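Local coordinates for putative exported protein (Bacteroides fragilis NCTC 9343, PDB 3IEE) that is of unknown function but is probably an exported lipoprotein, with an all-helical fold of packed antiparallel helices, at residues Leu37-Glu43 and Met140-Lys144; Phe85-Thr89 and Ile150-Phe154; Phe240-Val244 and Met260-Phe265. All blocks are in the same frame, centred on the assembly; numbering follows the deposited sequence.

Interaction 1. Residues Leu37-Glu43 and Met140-Lys144. With EDO (1,2-ethanediol), chain E.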
loop_
_atom_site.group_PDB
_atom_site.type_symbol
_atom_site.label_atom_id
_atom_site.label_comp_id
_atom_site.label_asym_id
_atom_site.label_seq_id
_atom_site.Cartn_x
_atom_site.Cartn_y
_atom_site.Cartn_z
ATOM N N LEU A 37 -5.681 3.795 -4.630
ATOM C CA LEU A 37 -4.237 3.590 -4.602
ATOM C C LEU A 37 -3.823 2.167 -5.006
ATOM O O LEU A 37 -2.738 1.937 -5.541
ATOM C CB LEU A 37 -3.748 3.947 -3.196
ATOM C CG LEU A 37 -3.887 5.445 -2.909
ATOM C CD1 LEU A 37 -3.681 5.730 -1.416
ATOM C CD2 LEU A 37 -2.909 6.288 -3.738
ATOM N N LYS A 38 -4.681 1.211 -4.705
ATOM C CA LYS A 38 -4.515 -0.172 -5.196
ATOM C C LYS A 38 -4.482 -0.170 -6.713
ATOM O O LYS A 38 -3.623 -0.824 -7.302
ATOM C CB LYS A 38 -5.609 -1.082 -4.628
ATOM C CG LYS A 38 -5.598 -2.467 -5.200
ATOM C CD LYS A 38 -6.657 -3.352 -4.619
ATOM C CE LYS A 38 -6.625 -4.732 -5.278
ATOM N NZ LYS A 38 -7.963 -5.377 -5.152
ATOM N N ASP A 39 -5.390 0.583 -7.326
ATOM C CA ASP A 39 -5.560 0.644 -8.769
ATOM C C ASP A 39 -4.469 1.451 -9.472
ATOM O O ASP A 39 -4.029 1.078 -10.571
ATOM C CB ASP A 39 -6.904 1.317 -9.087
ATOM C CG ASP A 39 -7.692 0.614 -10.127
ATOM O OD1 ASP A 39 -7.512 -0.606 -10.277
ATOM O OD2 ASP A 39 -8.527 1.296 -10.805
HETATM N N MSE A 40 -4.058 2.567 -8.862
HETATM C CA MSE A 40 -3.130 3.542 -9.443
HETATM C C MSE A 40 -1.665 3.172 -9.307
HETATM O O MSE A 40 -0.876 3.617 -10.131
HETATM C CB MSE A 40 -3.331 4.938 -8.867
HETATM C CG MSE A 40 -4.664 5.544 -9.231
HETATM SE SE MSE A 40 -4.797 5.852 -11.183
HETATM C CE MSE A 40 -5.718 4.223 -11.770
ATOM N N VAL A 41 -1.326 2.440 -8.250
ATOM C CA VAL A 41 -0.004 1.822 -8.110
ATOM C C VAL A 41 -0.176 0.323 -7.908
ATOM O O VAL A 41 -0.253 -0.153 -6.777
ATOM C CB VAL A 41 0.822 2.436 -6.968
ATOM C CG1 VAL A 41 2.286 1.906 -7.049
ATOM C CG2 VAL A 41 0.753 3.934 -6.976
ATOM N N LYS A 42 -0.314 -0.388 -9.010
ATOM C CA LYS A 42 -0.349 -1.852 -8.995
ATOM C C LYS A 42 1.109 -2.314 -9.050
ATOM O O LYS A 42 1.683 -2.388 -10.119
ATOM C CB LYS A 42 -1.130 -2.414 -10.206
ATOM C CG LYS A 42 -2.639 -2.116 -10.276
ATOM C CD LYS A 42 -3.248 -2.559 -11.634
ATOM C CE LYS A 42 -4.698 -2.074 -11.838
ATOM N NZ LYS A 42 -5.134 -2.188 -13.278
ATOM N N GLU A 43 1.695 -2.633 -7.893
ATOM C CA GLU A 43 3.159 -2.758 -7.837
ATOM C C GLU A 43 3.692 -3.843 -8.789
ATOM O O GLU A 43 4.728 -3.673 -9.397
ATOM C CB GLU A 43 3.630 -3.067 -6.427
ATOM C CG GLU A 43 3.361 -1.974 -5.361
ATOM C CD GLU A 43 1.890 -1.821 -4.922
ATOM O OE1 GLU A 43 0.993 -2.706 -5.170
ATOM O OE2 GLU A 43 1.670 -0.785 -4.272
HETATM N N MSE A 140 5.943 7.256 -7.120
HETATM C CA MSE A 140 4.508 6.797 -7.098
HETATM C C MSE A 140 4.250 6.073 -5.798
HETATM O O MSE A 140 3.270 6.341 -5.079
HETATM C CB MSE A 140 4.183 5.913 -8.324
HETATM C CG MSE A 140 4.180 6.707 -9.638
HETATM SE SE MSE A 140 4.235 5.460 -11.135
HETATM C CE MSE A 140 2.680 4.475 -10.719
ATOM N N SER A 141 5.172 5.208 -5.431
ATOM C CA SER A 141 4.969 4.386 -4.255
ATOM C C SER A 141 5.066 5.222 -2.985
ATOM O O SER A 141 4.337 5.021 -2.034
ATOM C CB SER A 141 5.996 3.273 -4.227
ATOM O OG SER A 141 5.593 2.288 -5.160
ATOM N N GLU A 142 5.914 6.224 -3.040
ATOM C CA GLU A 142 6.082 7.129 -1.895
ATOM C C GLU A 142 4.841 8.004 -1.675
ATOM O O GLU A 142 4.359 8.173 -0.528
ATOM C CB GLU A 142 7.333 7.992 -2.069
ATOM C CG GLU A 142 8.599 7.261 -1.686
ATOM C CD GLU A 142 9.877 8.088 -1.862
ATOM O OE1 GLU A 142 9.814 9.178 -2.482
ATOM O OE2 GLU A 142 10.958 7.615 -1.397
ATOM N N TYR A 143 4.319 8.566 -2.754
ATOM C CA TYR A 143 3.078 9.343 -2.638
ATOM C C TYR A 143 1.928 8.502 -2.057
ATOM O O TYR A 143 1.167 8.952 -1.166
ATOM C CB TYR A 143 2.644 9.862 -3.991
ATOM C CG TYR A 143 3.437 11.002 -4.592
ATOM C CD1 TYR A 143 3.544 12.221 -3.917
ATOM C CD2 TYR A 143 3.989 10.881 -5.865
ATOM C CE1 TYR A 143 4.200 13.286 -4.490
ATOM C CE2 TYR A 143 4.669 11.926 -6.424
ATOM C CZ TYR A 143 4.765 13.117 -5.739
ATOM O OH TYR A 143 5.457 14.157 -6.294
ATOM N N LYS A 144 1.829 7.245 -2.515
ATOM C CA LYS A 144 0.794 6.327 -2.050
ATOM C C LYS A 144 0.943 6.081 -0.523
ATOM O O LYS A 144 -0.010 6.197 0.259
ATOM C CB LYS A 144 0.923 5.029 -2.815
ATOM C CG LYS A 144 0.072 3.876 -2.303
ATOM C CD LYS A 144 0.010 2.740 -3.295
ATOM C CE LYS A 144 -0.686 1.458 -2.774
ATOM N NZ LYS A 144 -0.742 0.365 -3.809
HETATM C C1 EDO E . 7.633 11.439 -1.010
HETATM O O1 EDO E . 7.696 12.366 0.084
HETATM C C2 EDO E . 7.291 12.115 -2.337
HETATM O O2 EDO E . 7.774 11.321 -3.437
HETATM O O HOH W 1 3.553 0.897 -3.600
HETATM O O HOH W 2 -1.539 -2.712 -3.942
#
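The ammonium group of Lys144 dominates the polar side of this contact. Its fully extended side chain donates hydrogen bonds from NZ to Leu37 O and Val41 O, both 3.1 Å, and forms a salt bridge in which Lys144 NZ lies 2.7 Å from Glu43 OE2. A water extends the network, bonded to Glu43 OE2 at 2.6 Å and to Ser141 OG at 2.9 Å. Helix 17-40 ends here: Val41 leaves helical geometry, and Lys42 is the N-cap of helix 43-56. This junction packs on the antiparallel helix 123-162 in the helical N-terminal part (DUF6845 family), with helix 87-119 alongside. The lysine thus donates to carbonyls at the C-terminal end of one helix and pairs with a carboxylate in the first turn of the next. Apolar packing accompanies these bonds: Val41 CG2 lies 4.2 Å from Met140 CB and Val41 CB 3.8 Å from Lys144 CD, while Leu37 CB is 3.9 Å from Lys144 CG; Tyr97 and Leu100 of helix 87-119 cover Leu37.

Interaction 2. Residues Phe85-Thr89 and Ile150-Phe154. With EDO (1,2-ethanediol), chain G.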
loop_
_atom_site.group_PDB
_atom_site.type_symbol
_atom_site.label_atom_id
_atom_site.label_comp_id
_atom_site.label_asym_id
_atom_site.label_seq_id
_atom_site.Cartn_x
_atom_site.Cartn_y
_atom_site.Cartn_z
ATOM N N PHE A 85 -11.584 16.656 7.414
ATOM C CA PHE A 85 -10.135 16.793 7.609
ATOM C C PHE A 85 -9.831 18.284 7.774
ATOM O O PHE A 85 -10.548 19.133 7.167
ATOM C CB PHE A 85 -9.382 16.268 6.403
ATOM C CG PHE A 85 -9.613 14.796 6.139
ATOM C CD1 PHE A 85 -9.049 13.819 6.942
ATOM C CD2 PHE A 85 -10.409 14.397 5.083
ATOM C CE1 PHE A 85 -9.269 12.495 6.677
ATOM C CE2 PHE A 85 -10.619 13.064 4.828
ATOM C CZ PHE A 85 -10.082 12.126 5.613
ATOM N N ASN A 86 -8.788 18.592 8.548
ATOM C CA ASN A 86 -8.396 19.989 8.717
ATOM C C ASN A 86 -7.739 20.518 7.437
ATOM O O ASN A 86 -7.379 19.740 6.570
ATOM C CB ASN A 86 -7.551 20.186 9.981
ATOM C CG ASN A 86 -6.271 19.405 9.956
ATOM O OD1 ASN A 86 -5.582 19.343 8.928
ATOM N ND2 ASN A 86 -5.946 18.784 11.077
ATOM N N GLU A 87 -7.611 21.831 7.316
ATOM C CA GLU A 87 -7.263 22.426 6.032
ATOM C C GLU A 87 -5.883 21.938 5.598
ATOM O O GLU A 87 -5.672 21.679 4.420
ATOM C CB GLU A 87 -7.322 23.959 6.086
ATOM C CG GLU A 87 -8.762 24.485 6.193
ATOM C CD GLU A 87 -9.626 24.088 5.023
ATOM O OE1 GLU A 87 -9.442 24.657 3.917
ATOM O OE2 GLU A 87 -10.492 23.205 5.206
ATOM N N GLU A 88 -4.981 21.797 6.554
ATOM C CA GLU A 88 -3.627 21.358 6.236
ATOM C C GLU A 88 -3.614 19.939 5.648
ATOM O O GLU A 88 -2.878 19.620 4.704
ATOM C CB GLU A 88 -2.780 21.372 7.495
ATOM C CG GLU A 88 -1.366 20.889 7.249
ATOM C CD GLU A 88 -0.497 21.147 8.444
ATOM O OE1 GLU A 88 -0.247 22.346 8.719
ATOM O OE2 GLU A 88 -0.092 20.163 9.105
ATOM N N THR A 89 -4.401 19.084 6.271
ATOM C CA THR A 89 -4.565 17.716 5.822
ATOM C C THR A 89 -5.159 17.664 4.426
ATOM O O THR A 89 -4.700 16.899 3.539
ATOM C CB THR A 89 -5.404 16.888 6.833
ATOM O OG1 THR A 89 -4.731 16.837 8.114
ATOM C CG2 THR A 89 -5.619 15.449 6.349
ATOM N N ILE A 150 -0.786 10.022 6.234
ATOM C CA ILE A 150 -1.601 11.211 6.550
ATOM C C ILE A 150 -2.911 10.805 7.208
ATOM O O ILE A 150 -3.336 11.389 8.243
ATOM C CB ILE A 150 -1.842 12.058 5.270
ATOM C CG1 ILE A 150 -0.525 12.726 4.819
ATOM C CG2 ILE A 150 -2.954 13.108 5.487
ATOM C CD1 ILE A 150 -0.513 13.146 3.374
ATOM N N LEU A 151 -3.558 9.803 6.610
ATOM C CA LEU A 151 -4.901 9.353 7.066
ATOM C C LEU A 151 -4.907 8.636 8.419
ATOM O O LEU A 151 -5.911 8.700 9.197
ATOM C CB LEU A 151 -5.546 8.477 6.002
ATOM C CG LEU A 151 -5.894 9.234 4.717
ATOM C CD1 LEU A 151 -6.348 8.234 3.639
ATOM C CD2 LEU A 151 -6.972 10.326 4.902
ATOM N N SER A 152 -3.821 7.910 8.686
ATOM C CA SER A 152 -3.761 7.023 9.845
ATOM C C SER A 152 -4.271 7.581 11.192
ATOM O O SER A 152 -5.098 6.954 11.884
ATOM C CB SER A 152 -2.336 6.460 9.936
ATOM O OG SER A 152 -2.282 5.551 11.002
ATOM N N PRO A 153 -3.754 8.742 11.611
ATOM C CA PRO A 153 -4.236 9.316 12.881
ATOM C C PRO A 153 -5.731 9.642 12.902
ATOM O O PRO A 153 -6.416 9.459 13.943
ATOM C CB PRO A 153 -3.364 10.569 13.066
ATOM C CG PRO A 153 -2.639 10.791 11.836
ATOM C CD PRO A 153 -2.703 9.552 10.977
ATOM N N PHE A 154 -6.255 10.063 11.749
ATOM C CA PHE A 154 -7.651 10.493 11.639
ATOM C C PHE A 154 -8.594 9.309 11.549
ATOM O O PHE A 154 -9.669 9.326 12.164
ATOM C CB PHE A 154 -7.795 11.423 10.445
ATOM C CG PHE A 154 -6.885 12.611 10.565
ATOM C CD1 PHE A 154 -6.910 13.373 11.755
ATOM C CD2 PHE A 154 -5.907 12.861 9.640
ATOM C CE1 PHE A 154 -6.020 14.459 11.955
ATOM C CE2 PHE A 154 -5.020 13.977 9.822
ATOM C CZ PHE A 154 -5.074 14.741 10.995
HETATM C C1 EDO G . -9.223 21.788 0.807
HETATM O O1 EDO G . -9.859 21.890 -0.457
HETATM C C2 EDO G . -8.929 23.124 1.450
HETATM O O2 EDO G . -7.725 23.013 2.240
#
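This is a side-chain packing contact between the N-terminal start of helix 87-119 and a late part of helix 123-162. The two helices follow one another in the chain as an antiparallel hairpin, which brings Phe85 opposite Phe154 (7.9 Å between Phe85 CA and Phe154 CA) and, one turn on, Thr89 opposite Ile150 (7.2 Å between Thr89 CA and Ile150 CA). At the centre the CA-to-CB bond of Thr89 points toward the other helix. Its methyl CG2 lies 3.7 Å from Ile150 CG2, while its hydroxyl OG1 comes within 3.3 Å of Phe154 CE2. That hydroxyl is engaged by the N-cap residue of its own helix, since Thr89 OG1 donates to Asn86 OD1 at 2.8 Å. The same Asn86 oxygen accepts from Thr89 N at 2.9 Å, the capping bond, so the capped helix start lies where the two helices meet. Phe85, just before the cap, brings CE1 to 3.6 Å from Leu151 CD2 and to 4.2 Å from Phe154 CB, the latter at its ring edge. Helix 123-162 is kinked here: Pro153 N has no hydrogen to give, and Phe154 N does not bond to the turn before, making only a weak bond to Leu151 O. Beyond the pair, helix 17-40 completes the packing as the third helix: Tyr29 stacks edge-to-face with Phe85 and also touches Leu151, Val26 meets Phe85, and Ser33 meets Leu151, while Ile150 continues along helix 87-119 against Asn92, Leu93 and Asn96.

Interaction 3. Residues Phe240-Val244 and Met260-Phe265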
loop_
_atom_site.group_PDB
_atom_site.type_symbol
_atom_site.label_atom_id
_atom_site.label_comp_id
_atom_site.label_asym_id
_atom_site.label_seq_id
_atom_site.Cartn_x
_atom_site.Cartn_y
_atom_site.Cartn_z
ATOM N N PHE A 240 3.414 -14.168 9.883
ATOM C CA PHE A 240 3.766 -13.191 8.848
ATOM C C PHE A 240 5.068 -12.444 9.197
ATOM O O PHE A 240 5.971 -12.311 8.369
ATOM C CB PHE A 240 2.617 -12.220 8.670
ATOM C CG PHE A 240 2.880 -11.152 7.660
ATOM C CD1 PHE A 240 3.436 -9.911 8.021
ATOM C CD2 PHE A 240 2.513 -11.348 6.359
ATOM C CE1 PHE A 240 3.636 -8.886 7.045
ATOM C CE2 PHE A 240 2.714 -10.363 5.412
ATOM C CZ PHE A 240 3.248 -9.145 5.744
ATOM N N ILE A 241 5.157 -11.977 10.438
ATOM C CA ILE A 241 6.361 -11.289 10.899
ATOM C C ILE A 241 7.588 -12.171 10.706
ATOM O O ILE A 241 8.633 -11.725 10.199
ATOM C CB ILE A 241 6.235 -10.864 12.368
ATOM C CG1 ILE A 241 5.176 -9.757 12.566
ATOM C CG2 ILE A 241 7.641 -10.463 12.990
ATOM C CD1 ILE A 241 4.821 -9.594 14.023
ATOM N N LYS A 242 7.469 -13.427 11.092
ATOM C CA LYS A 242 8.588 -14.369 10.994
ATOM C C LYS A 242 8.970 -14.627 9.507
ATOM O O LYS A 242 10.163 -14.728 9.173
ATOM C CB LYS A 242 8.283 -15.655 11.759
ATOM C CG LYS A 242 8.297 -15.412 13.273
ATOM C CD LYS A 242 8.177 -16.664 14.204
ATOM C CE LYS A 242 6.781 -17.256 14.263
ATOM N NZ LYS A 242 6.552 -18.173 15.452
ATOM N N GLN A 243 7.976 -14.735 8.645
ATOM C CA GLN A 243 8.225 -14.924 7.205
ATOM C C GLN A 243 8.931 -13.689 6.618
ATOM O O GLN A 243 9.836 -13.824 5.804
ATOM C CB GLN A 243 6.916 -15.171 6.466
ATOM C CG GLN A 243 6.284 -16.548 6.685
ATOM C CD GLN A 243 5.145 -16.808 5.659
ATOM O OE1 GLN A 243 4.640 -15.881 4.987
ATOM N NE2 GLN A 243 4.777 -18.064 5.511
ATOM N N VAL A 244 8.522 -12.486 7.020
ATOM C CA VAL A 244 9.127 -11.276 6.457
ATOM C C VAL A 244 10.580 -11.247 6.905
ATOM O O VAL A 244 11.454 -10.957 6.101
ATOM C CB VAL A 244 8.431 -9.972 6.860
ATOM C CG1 VAL A 244 9.266 -8.713 6.359
ATOM C CG2 VAL A 244 6.975 -9.938 6.354
HETATM N N MSE A 260 4.131 -15.574 -1.300
HETATM C CA MSE A 260 4.067 -16.254 -0.008
HETATM C C MSE A 260 3.547 -15.274 1.052
HETATM O O MSE A 260 2.649 -15.597 1.852
HETATM C CB MSE A 260 5.432 -16.767 0.435
HETATM C CG MSE A 260 5.389 -17.550 1.702
HETATM SE SE MSE A 260 7.221 -18.119 2.156
HETATM C CE MSE A 260 8.057 -16.357 2.399
ATOM N N LEU A 261 4.133 -14.078 1.054
ATOM C CA LEU A 261 3.759 -13.072 2.055
ATOM C C LEU A 261 2.300 -12.607 1.863
ATOM O O LEU A 261 1.573 -12.450 2.858
ATOM C CB LEU A 261 4.707 -11.883 2.005
ATOM C CG LEU A 261 6.148 -12.167 2.458
ATOM C CD1 LEU A 261 7.055 -10.950 2.258
ATOM C CD2 LEU A 261 6.225 -12.630 3.915
ATOM N N THR A 262 1.899 -12.359 0.604
ATOM C CA THR A 262 0.561 -11.799 0.347
ATOM C C THR A 262 -0.404 -12.885 0.736
ATOM O O THR A 262 -1.420 -12.641 1.357
ATOM C CB THR A 262 0.345 -11.390 -1.115
ATOM O OG1 THR A 262 0.481 -12.535 -1.944
ATOM C CG2 THR A 262 1.304 -10.307 -1.565
ATOM N N SER A 263 -0.059 -14.136 0.435
ATOM C CA SER A 263 -0.908 -15.248 0.855
ATOM C C SER A 263 -1.040 -15.392 2.375
ATOM O O SER A 263 -2.127 -15.724 2.875
ATOM C CB SER A 263 -0.431 -16.556 0.216
ATOM O OG SER A 263 -0.525 -16.425 -1.208
ATOM N N ALA A 264 0.042 -15.112 3.094
ATOM C CA ALA A 264 0.044 -15.153 4.562
ATOM C C ALA A 264 -0.903 -14.052 5.090
ATOM O O ALA A 264 -1.740 -14.278 5.983
ATOM C CB ALA A 264 1.455 -15.005 5.099
ATOM N N PHE A 265 -0.835 -12.899 4.447
ATOM C CA PHE A 265 -1.717 -11.783 4.762
ATOM C C PHE A 265 -3.187 -12.146 4.510
ATOM O O PHE A 265 -4.047 -12.011 5.394
ATOM C CB PHE A 265 -1.286 -10.562 3.949
ATOM C CG PHE A 265 -2.285 -9.477 3.940
ATOM C CD1 PHE A 265 -2.559 -8.769 5.108
ATOM C CD2 PHE A 265 -3.028 -9.194 2.789
ATOM C CE1 PHE A 265 -3.501 -7.766 5.133
ATOM C CE2 PHE A 265 -3.996 -8.147 2.801
ATOM C CZ PHE A 265 -4.240 -7.462 3.982
#
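Helices 224-247 and 255-268 form an antiparallel hairpin in which the axes of the two short segments lie 10.1 Å apart at closest approach, with 172° between their directions. The closest CA pair, Phe240 CA and Ala264 CA at 6.0 Å, falls where one side is a mere methyl group. The aromatic ring of Phe240 slips past this small residue and rests its edge on the opposing helix, with CD2 4.0 Å from Ala264 CB and CE2 3.5 Å from Leu261 O; Phe240 CE2 is also 4.3 Å from Phe265 CB. One turn along, Leu261 is the answering bump. Its CD2 fits between Gln243 and Val244, 3.7 Å from Gln243 CB and equally 3.7 Å from Val244 CG2. Gln243 in turn reaches across between Met260 and Ala264, its OE1 lying 3.8 Å from Met260 CG and 3.3 Å from Ala264 CB. Two more helices close the inner side of the hairpin into a four-helix arrangement: helix 169-189 supplies Met182 against Phe240 and Leu186 against Leu261, and helix 197-215 sets Ile200 and Val204 against Val244. The contact is mostly apolar packing, without hydrogen bonds between the segments; the Gln243 amide and the Leu261 carbonyl meet the facing segment by van der Waals contact, consistent with a fit governed by shape.

Overall arrangement
Interactions 1 and 2 share helix 123-162, whose successive parts meet the end of helix 17-40 and the start of helix 87-119; their centres are about 19 Å apart and their nearest atoms about 6 Å. Interaction 3 belongs to the C-terminal helices, its centre about 20 Å from that of interaction 1; it is about 30 Å from that of interaction 2, the two lying on opposite sides of the chain's centre. Helix 169-189 links the two parts: its Asn187 touches Glu43 and Lys144 of interaction 1, while Met182, Gln183 and Leu186 pack on interaction 3. No active site is known; the ethanediol molecules beside interactions 1 and 2 probably come from the crystallisation liquor.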